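Local coordinates for protein tripartite terminase subunit 3 (Human herpesvirus 5, PDB 3N4P) that serves as the large subunit of the viral terminase motor that packages genomic DNA into capsids, this part being its C-terminal nuclease domain, at residues V65-A70 with V111-C116; H119-V124 with D132-A137; Q156-Q159 with L163-V166. One frame throughout, in Å; residues are numbered along the deposited sequence.

Interaction 1. Residues V65-A70 with V111-C116; sequences VYLDPA and VAIAEC
Ile-113 of helix 109-127 reaches across to Leu-67, Pro-69 and Ala-70. Its CG2 methyl does most of the touching. CG2 lies 3.9 Å from CD1 of Leu-67, and the two side chains pass each other at a slant. The same methyl lies 4.2 Å from CB of Pro-69. The other branch of Ile-113 runs toward Ala-70, where CD1 comes to 4.4 Å from the carbonyl O. The torsions explain this split. CG1 stands beside the backbone N (chi1 -73°), and CG2 is turned anti to that N. Leu-67 answers with CG held between its own N and carbonyl carbon (chi1 63°).

The fold is RNase H-like, and strand 62-67 runs into the stretch that holds the metal-binding Asp-68. Asp-68 binds magnesium together with Glu-139. Its CB points away from the helix, while the CBs of Leu-67 and Pro-69 point toward it. The metal ligand and the apolar contacts therefore leave the backbone in different directions. Asp-68, Glu-139 and Asp-256 are the predicted nuclease residues.

Further out, Phe-100 and Phe-71 also pack on Ile-113. Leu-67 touches Ile-154 and Pro-69 touches Ile-150, both of helix 144-161. The backbone of Leu-67 is hydrogen-bonded to Ala-137 and Glu-139, and Ala-70 N bonds to Thr-80 OG1.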
loop_
_atom_site.group_PDB
_atom_site.type_symbol
_atom_site.label_atom_id
_atom_site.label_comp_id
_atom_site.label_asym_id
_atom_site.label_seq_id
_atom_site.Cartn_x
_atom_site.Cartn_y
_atom_site.Cartn_z
ATOM N N VAL B 65 -7.881 -5.720 19.794
ATOM C CA VAL B 65 -8.452 -4.377 19.810
ATOM C C VAL B 65 -8.303 -3.634 21.161
ATOM O O VAL B 65 -8.324 -4.236 22.206
ATOM C CB VAL B 65 -10.018 -4.322 19.349
ATOM C CG1 VAL B 65 -10.590 -5.606 18.705
ATOM C CG2 VAL B 65 -10.855 -3.723 20.378
ATOM N N TYR B 66 -8.304 -2.311 21.139
ATOM C CA TYR B 66 -8.236 -1.566 22.375
ATOM C C TYR B 66 -9.172 -0.412 22.268
ATOM O O TYR B 66 -9.194 0.249 21.236
ATOM C CB TYR B 66 -6.842 -0.939 22.442
ATOM C CG TYR B 66 -6.593 -0.047 23.601
ATOM C CD1 TYR B 66 -6.141 -0.571 24.821
ATOM C CD2 TYR B 66 -6.715 1.340 23.481
ATOM C CE1 TYR B 66 -5.837 0.274 25.919
ATOM C CE2 TYR B 66 -6.440 2.187 24.572
ATOM C CZ TYR B 66 -5.998 1.645 25.775
ATOM O OH TYR B 66 -5.707 2.467 26.836
ATOM N N LEU B 67 -9.829 -0.076 23.371
ATOM C CA LEU B 67 -10.558 1.167 23.413
ATOM C C LEU B 67 -10.478 1.785 24.779
ATOM O O LEU B 67 -10.296 1.103 25.779
ATOM C CB LEU B 67 -12.040 0.976 23.016
ATOM C CG LEU B 67 -12.879 0.084 23.926
ATOM C CD1 LEU B 67 -14.426 0.469 23.969
ATOM C CD2 LEU B 67 -12.727 -1.336 23.436
ATOM N N ASP B 68 -10.647 3.096 24.805
ATOM C CA ASP B 68 -10.632 3.872 26.044
ATOM C C ASP B 68 -11.918 4.634 26.172
ATOM O O ASP B 68 -11.995 5.784 25.728
ATOM C CB ASP B 68 -9.453 4.871 26.037
ATOM C CG ASP B 68 -9.453 5.799 27.270
ATOM O OD1 ASP B 68 -10.319 5.669 28.177
ATOM O OD2 ASP B 68 -8.566 6.667 27.339
ATOM N N PRO B 69 -12.946 4.014 26.775
ATOM C CA PRO B 69 -14.223 4.725 26.757
ATOM C C PRO B 69 -14.101 6.036 27.521
ATOM O O PRO B 69 -13.499 6.075 28.608
ATOM C CB PRO B 69 -15.210 3.759 27.455
ATOM C CG PRO B 69 -14.359 2.751 28.157
ATOM C CD PRO B 69 -13.015 2.707 27.458
ATOM N N ALA B 70 -14.678 7.090 26.950
ATOM C CA ALA B 70 -14.499 8.448 27.443
ATOM C C ALA B 70 -15.698 8.952 28.216
ATOM O O ALA B 70 -16.815 8.941 27.697
ATOM C CB ALA B 70 -14.235 9.375 26.277
ATOM N N VAL B 111 -23.820 1.857 25.931
ATOM C CA VAL B 111 -24.322 1.123 24.779
ATOM C C VAL B 111 -23.837 1.714 23.434
ATOM O O VAL B 111 -23.348 1.003 22.587
ATOM C CB VAL B 111 -25.833 0.997 24.829
ATOM C CG1 VAL B 111 -26.400 0.493 23.484
ATOM C CG2 VAL B 111 -26.243 0.096 26.031
ATOM N N ALA B 112 -23.960 3.018 23.247
ATOM C CA ALA B 112 -23.414 3.639 22.054
ATOM C C ALA B 112 -21.959 3.267 21.900
ATOM O O ALA B 112 -21.554 2.839 20.828
ATOM C CB ALA B 112 -23.572 5.133 22.111
ATOM N N ILE B 113 -21.184 3.380 22.964
ATOM C CA ILE B 113 -19.750 3.052 22.841
ATOM C C ILE B 113 -19.460 1.618 22.442
ATOM O O ILE B 113 -18.603 1.366 21.564
ATOM C CB ILE B 113 -18.938 3.448 24.093
ATOM C CG1 ILE B 113 -18.804 4.977 24.103
ATOM C CG2 ILE B 113 -17.519 2.849 24.029
ATOM C CD1 ILE B 113 -18.708 5.634 25.430
ATOM N N ALA B 114 -20.120 0.685 23.104
ATOM C CA ALA B 114 -19.916 -0.735 22.891
ATOM C C ALA B 114 -20.321 -1.181 21.485
ATOM O O ALA B 114 -19.554 -1.949 20.859
ATOM C CB ALA B 114 -20.687 -1.558 23.919
ATOM N N GLU B 115 -21.540 -0.783 21.075
ATOM C CA GLU B 115 -22.059 -0.902 19.694
ATOM C C GLU B 115 -21.151 -0.311 18.572
ATOM O O GLU B 115 -21.099 -0.832 17.458
ATOM C CB GLU B 115 -23.353 -0.177 19.562
ATOM C CG GLU B 115 -24.541 -0.686 20.451
ATOM C CD GLU B 115 -24.968 -2.138 20.145
ATOM O OE1 GLU B 115 -26.085 -2.529 20.580
ATOM O OE2 GLU B 115 -24.197 -2.880 19.466
ATOM N N CYS B 116 -20.482 0.803 18.821
ATOM C CA CYS B 116 -19.672 1.320 17.762
ATOM C C CYS B 116 -18.381 0.449 17.684
ATOM O O CYS B 116 -17.814 0.172 16.573
ATOM C CB CYS B 116 -19.386 2.774 18.016
ATOM S SG CYS B 116 -17.801 3.276 17.368
#

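Interaction 2. Residues H119-V124 with D132-A137; sequences HMIISV and DELRIA
Ile-121 and Leu-134 make the main apolar contact between helix 109-127 and strand 133-138. CG2 of Ile-121 comes in over the fork of the leucine, 3.7 Å from CD1 of Leu-134 and 4.0 Å from CD2 of Leu-134. With chi1 of Ile-121 at -73°, CG1 flanks the amide N and CG2 projects on the far side of CB from it. The CG1 branch ends with its CD1 4.5 Å from CD1 of Ile-136. Leu-134 and Ile-136 are two residues apart, so both turn to the helix side of the strand. Val-158 of helix 144-161 packs against both Ile-121 and Leu-134.

The polar interactions belong to the alternate residues of the strand. Arg-135 NE forms a salt bridge to Glu-133 OE1 at 3.2 Å. The bond is fairly straight, with an angle of 160° at the hydrogen, but it meets the oxygen from above the carboxylate plane. OE1 also bonds to Thr-62 OG1, Glu-133 OE2 pairs with Arg-165, and Arg-135 NH1 bonds to Ala-273 O.

Backbone hydrogen bonds tie the strand to 62-67 and 165-172. A parallel strand with an apolar side under helices is the arrangement expected in the sheet of an RNase H-like nuclease domain.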
loop_
_atom_site.group_PDB
_atom_site.type_symbol
_atom_site.label_atom_id
_atom_site.label_comp_id
_atom_site.label_asym_id
_atom_site.label_seq_id
_atom_site.Cartn_x
_atom_site.Cartn_y
_atom_site.Cartn_z
ATOM N N HIS B 119 -19.687 -3.015 16.056
ATOM C CA HIS B 119 -19.946 -2.868 14.639
ATOM C C HIS B 119 -18.625 -2.842 13.837
ATOM O O HIS B 119 -18.485 -3.498 12.778
ATOM C CB HIS B 119 -20.702 -1.562 14.472
ATOM C CG HIS B 119 -21.278 -1.354 13.124
ATOM N ND1 HIS B 119 -21.508 -2.392 12.239
ATOM C CD2 HIS B 119 -21.672 -0.224 12.492
ATOM C CE1 HIS B 119 -22.035 -1.905 11.124
ATOM N NE2 HIS B 119 -22.146 -0.595 11.252
ATOM N N MET B 120 -17.613 -2.150 14.329
ATOM C CA MET B 120 -16.349 -2.177 13.584
ATOM C C MET B 120 -15.757 -3.606 13.536
ATOM O O MET B 120 -15.295 -4.048 12.480
ATOM C CB MET B 120 -15.332 -1.263 14.219
ATOM C CG MET B 120 -13.841 -1.524 13.682
ATOM S SD MET B 120 -12.619 -0.917 14.839
ATOM C CE MET B 120 -12.514 -2.181 16.093
ATOM N N ILE B 121 -15.704 -4.280 14.683
ATOM C CA ILE B 121 -15.196 -5.661 14.811
ATOM C C ILE B 121 -15.887 -6.696 13.891
ATOM O O ILE B 121 -15.187 -7.487 13.250
ATOM C CB ILE B 121 -15.317 -6.140 16.292
ATOM C CG1 ILE B 121 -14.241 -5.437 17.149
ATOM C CG2 ILE B 121 -15.223 -7.707 16.424
ATOM C CD1 ILE B 121 -14.803 -5.363 18.679
ATOM N N ILE B 122 -17.212 -6.672 13.842
ATOM C CA ILE B 122 -18.002 -7.518 12.966
ATOM C C ILE B 122 -17.667 -7.251 11.495
ATOM O O ILE B 122 -17.482 -8.204 10.733
ATOM C CB ILE B 122 -19.500 -7.361 13.284
ATOM C CG1 ILE B 122 -19.800 -7.832 14.723
ATOM C CG2 ILE B 122 -20.489 -8.087 12.243
ATOM C CD1 ILE B 122 -21.114 -7.027 15.262
ATOM N N SER B 123 -17.538 -5.983 11.070
ATOM C CA SER B 123 -17.165 -5.754 9.675
ATOM C C SER B 123 -15.763 -6.288 9.389
ATOM O O SER B 123 -15.529 -6.810 8.315
ATOM C CB SER B 123 -17.206 -4.278 9.310
ATOM O OG SER B 123 -18.542 -3.819 9.520
ATOM N N VAL B 124 -14.835 -6.089 10.320
ATOM C CA VAL B 124 -13.492 -6.546 10.143
ATOM C C VAL B 124 -13.468 -8.064 10.027
ATOM O O VAL B 124 -12.763 -8.578 9.146
ATOM C CB VAL B 124 -12.590 -6.144 11.272
ATOM C CG1 VAL B 124 -11.178 -6.913 11.179
ATOM C CG2 VAL B 124 -12.335 -4.647 11.261
ATOM N N ASP B 132 -9.642 -15.869 13.433
ATOM C CA ASP B 132 -10.419 -16.865 14.184
ATOM C C ASP B 132 -10.551 -16.649 15.693
ATOM O O ASP B 132 -11.222 -17.457 16.362
ATOM C CB ASP B 132 -9.984 -18.329 13.847
ATOM C CG ASP B 132 -8.615 -18.772 14.492
ATOM O OD1 ASP B 132 -7.793 -17.948 15.014
ATOM O OD2 ASP B 132 -8.362 -20.017 14.445
ATOM N N GLU B 133 -9.972 -15.554 16.201
ATOM C CA GLU B 133 -10.010 -15.154 17.622
ATOM C C GLU B 133 -9.986 -13.633 17.810
ATOM O O GLU B 133 -9.374 -12.931 17.023
ATOM C CB GLU B 133 -8.791 -15.749 18.310
ATOM C CG GLU B 133 -8.646 -15.616 19.841
ATOM C CD GLU B 133 -7.362 -16.338 20.326
ATOM O OE1 GLU B 133 -6.211 -15.822 20.082
ATOM O OE2 GLU B 133 -7.484 -17.441 20.925
ATOM N N LEU B 134 -10.637 -13.140 18.859
ATOM C CA LEU B 134 -10.590 -11.729 19.277
ATOM C C LEU B 134 -10.000 -11.531 20.638
ATOM O O LEU B 134 -10.388 -12.219 21.557
ATOM C CB LEU B 134 -11.981 -11.191 19.464
ATOM C CG LEU B 134 -12.618 -10.496 18.323
ATOM C CD1 LEU B 134 -14.150 -10.369 18.724
ATOM C CD2 LEU B 134 -11.863 -9.145 18.079
ATOM N N ARG B 135 -9.146 -10.536 20.791
ATOM C CA ARG B 135 -8.579 -10.209 22.067
ATOM C C ARG B 135 -8.738 -8.752 22.276
ATOM O O ARG B 135 -8.218 -7.952 21.497
ATOM C CB ARG B 135 -7.117 -10.544 22.086
ATOM C CG ARG B 135 -6.881 -11.976 22.383
ATOM C CD ARG B 135 -5.383 -12.385 22.315
ATOM N NE ARG B 135 -5.379 -13.828 22.464
ATOM C CZ ARG B 135 -4.793 -14.520 23.454
ATOM N NH1 ARG B 135 -4.018 -13.915 24.376
ATOM N NH2 ARG B 135 -4.954 -15.847 23.487
ATOM N N ILE B 136 -9.435 -8.398 23.348
ATOM C CA ILE B 136 -9.928 -7.047 23.528
ATOM C C ILE B 136 -9.471 -6.495 24.862
ATOM O O ILE B 136 -9.669 -7.120 25.863
ATOM C CB ILE B 136 -11.496 -7.046 23.468
ATOM C CG1 ILE B 136 -11.956 -7.609 22.127
ATOM C CG2 ILE B 136 -12.100 -5.632 23.697
ATOM C CD1 ILE B 136 -13.483 -7.949 22.099
ATOM N N ALA B 137 -8.902 -5.300 24.865
ATOM C CA ALA B 137 -8.633 -4.586 26.102
ATOM C C ALA B 137 -9.485 -3.338 26.230
ATOM O O ALA B 137 -9.487 -2.498 25.329
ATOM C CB ALA B 137 -7.134 -4.159 26.102
#

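Interaction 3. Residues Q156-Q159 with L163-V166; sequences QSVQ and LIRV
Gln-159 of helix 144-161 reaches out to meet Val-166 of the following strand, the two side chains coming from opposite directions. From CB the chain starts beside the backbone N (chi1 -67°) and continues extended (chi2 -173°), which carries its end to the strand. CG lies 3.8 Å from CG2 of Val-166. CD comes next, 3.7 Å from the same methyl. NE2 at the tip is modelled 3.0 Å from CG2 of Val-166. That is very close for an amide nitrogen and a methyl, so the exact placing of the amide is doubtful. NE2 is also 3.6 Å from the carbonyl O of Ile-164, a polar neighbour but not a hydrogen bond.

The two segments belong to a beta-alpha-beta crossover. Strand 133-138 leads into helix 144-161, and the chain then turns back into strand 165-172, parallel to the first. The contact sits at this turn, at the end of the helix.

Val-158 provides the apolar part. With chi1 at 172°, its CG1 approaches CG2 of Ile-164 to 4.0 Å, the two side chains slanting past each other. Leu-125 of helix 109-127 lies against Ile-164. Val-166 points its CB toward the helix and meets Leu-134 and Ile-136 of the neighbouring strand.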
loop_
_atom_site.group_PDB
_atom_site.type_symbol
_atom_site.label_atom_id
_atom_site.label_comp_id
_atom_site.label_asym_id
_atom_site.label_seq_id
_atom_site.Cartn_x
_atom_site.Cartn_y
_atom_site.Cartn_z
ATOM N N GLN B 156 -21.358 -9.284 24.007
ATOM C CA GLN B 156 -22.742 -9.431 23.573
ATOM C C GLN B 156 -23.077 -9.165 22.082
ATOM O O GLN B 156 -23.676 -10.037 21.435
ATOM C CB GLN B 156 -23.601 -8.533 24.429
ATOM C CG GLN B 156 -24.148 -9.214 25.575
ATOM C CD GLN B 156 -25.024 -8.288 26.428
ATOM O OE1 GLN B 156 -24.713 -8.047 27.624
ATOM N NE2 GLN B 156 -26.093 -7.731 25.817
ATOM N N SER B 157 -22.747 -7.972 21.549
ATOM C CA SER B 157 -23.008 -7.692 20.114
ATOM C C SER B 157 -22.206 -8.638 19.246
ATOM O O SER B 157 -22.744 -9.238 18.315
ATOM C CB SER B 157 -22.698 -6.253 19.644
ATOM O OG SER B 157 -23.274 -5.292 20.491
ATOM N N VAL B 158 -20.953 -8.826 19.572
ATOM C CA VAL B 158 -20.097 -9.656 18.737
ATOM C C VAL B 158 -20.670 -11.048 18.552
ATOM O O VAL B 158 -20.977 -11.449 17.408
ATOM C CB VAL B 158 -18.627 -9.662 19.239
ATOM C CG1 VAL B 158 -17.810 -10.683 18.459
ATOM C CG2 VAL B 158 -18.038 -8.277 19.095
ATOM N N GLN B 159 -20.910 -11.712 19.691
ATOM C CA GLN B 159 -21.494 -13.058 19.762
ATOM C C GLN B 159 -22.870 -13.216 19.246
ATOM O O GLN B 159 -23.199 -14.319 18.859
ATOM C CB GLN B 159 -21.323 -13.722 21.154
ATOM C CG GLN B 159 -19.730 -13.959 21.316
ATOM C CD GLN B 159 -19.380 -14.765 22.550
ATOM O OE1 GLN B 159 -20.165 -14.836 23.488
ATOM N NE2 GLN B 159 -18.196 -15.393 22.539
ATOM N N LEU B 163 -19.904 -16.317 15.270
ATOM C CA LEU B 163 -19.286 -17.307 16.163
ATOM C C LEU B 163 -17.765 -17.172 16.132
ATOM O O LEU B 163 -17.137 -17.507 15.130
ATOM C CB LEU B 163 -19.621 -18.712 15.701
ATOM C CG LEU B 163 -19.302 -19.878 16.648
ATOM C CD1 LEU B 163 -20.176 -19.808 17.945
ATOM C CD2 LEU B 163 -19.495 -21.220 15.943
ATOM N N ILE B 164 -17.174 -16.736 17.234
ATOM C CA ILE B 164 -15.754 -16.609 17.349
ATOM C C ILE B 164 -15.393 -16.623 18.839
ATOM O O ILE B 164 -16.203 -16.229 19.642
ATOM C CB ILE B 164 -15.304 -15.267 16.703
ATOM C CG1 ILE B 164 -13.774 -15.194 16.669
ATOM C CG2 ILE B 164 -15.966 -14.066 17.442
ATOM C CD1 ILE B 164 -13.191 -14.541 15.430
ATOM N N ARG B 165 -14.172 -16.998 19.216
ATOM C CA ARG B 165 -13.792 -16.910 20.635
ATOM C C ARG B 165 -13.376 -15.523 20.953
ATOM O O ARG B 165 -12.555 -14.921 20.234
ATOM C CB ARG B 165 -12.701 -17.903 21.032
ATOM C CG ARG B 165 -11.885 -18.331 19.872
ATOM C CD ARG B 165 -11.312 -19.746 19.984
ATOM N NE ARG B 165 -10.956 -20.188 21.334
ATOM C CZ ARG B 165 -9.719 -20.325 21.802
ATOM N NH1 ARG B 165 -8.665 -20.027 21.040
ATOM N NH2 ARG B 165 -9.538 -20.771 23.045
ATOM N N VAL B 166 -13.925 -15.014 22.047
ATOM C CA VAL B 166 -13.650 -13.659 22.521
ATOM C C VAL B 166 -12.920 -13.780 23.857
ATOM O O VAL B 166 -13.318 -14.596 24.701
ATOM C CB VAL B 166 -14.967 -12.926 22.774
ATOM C CG1 VAL B 166 -14.807 -11.506 22.514
ATOM C CG2 VAL B 166 -16.025 -13.442 21.831
#

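How the interactions relate
The three interactions follow one another along the chain, and all reach the same mixed sheet. Interactions 1 and 2 use successive parts of helix 109-127, with centres about 12 Å apart. Their strands, 62-67 and 133-138, are parallel neighbours. Interaction 3 is centred about 8 Å from interaction 2 and about 15 Å from interaction 1, on the next strand, 165-172. Direct links join them. Glu-115 OE2 of interaction 1 is 2.8 Å from Ser-157 OG of interaction 3, a probable hydrogen bond between the two helices. Helices 109-127 and 144-161 both pack on the sheet whose strand 62-67 leads to the magnesium site; interaction 3 lies away from that site.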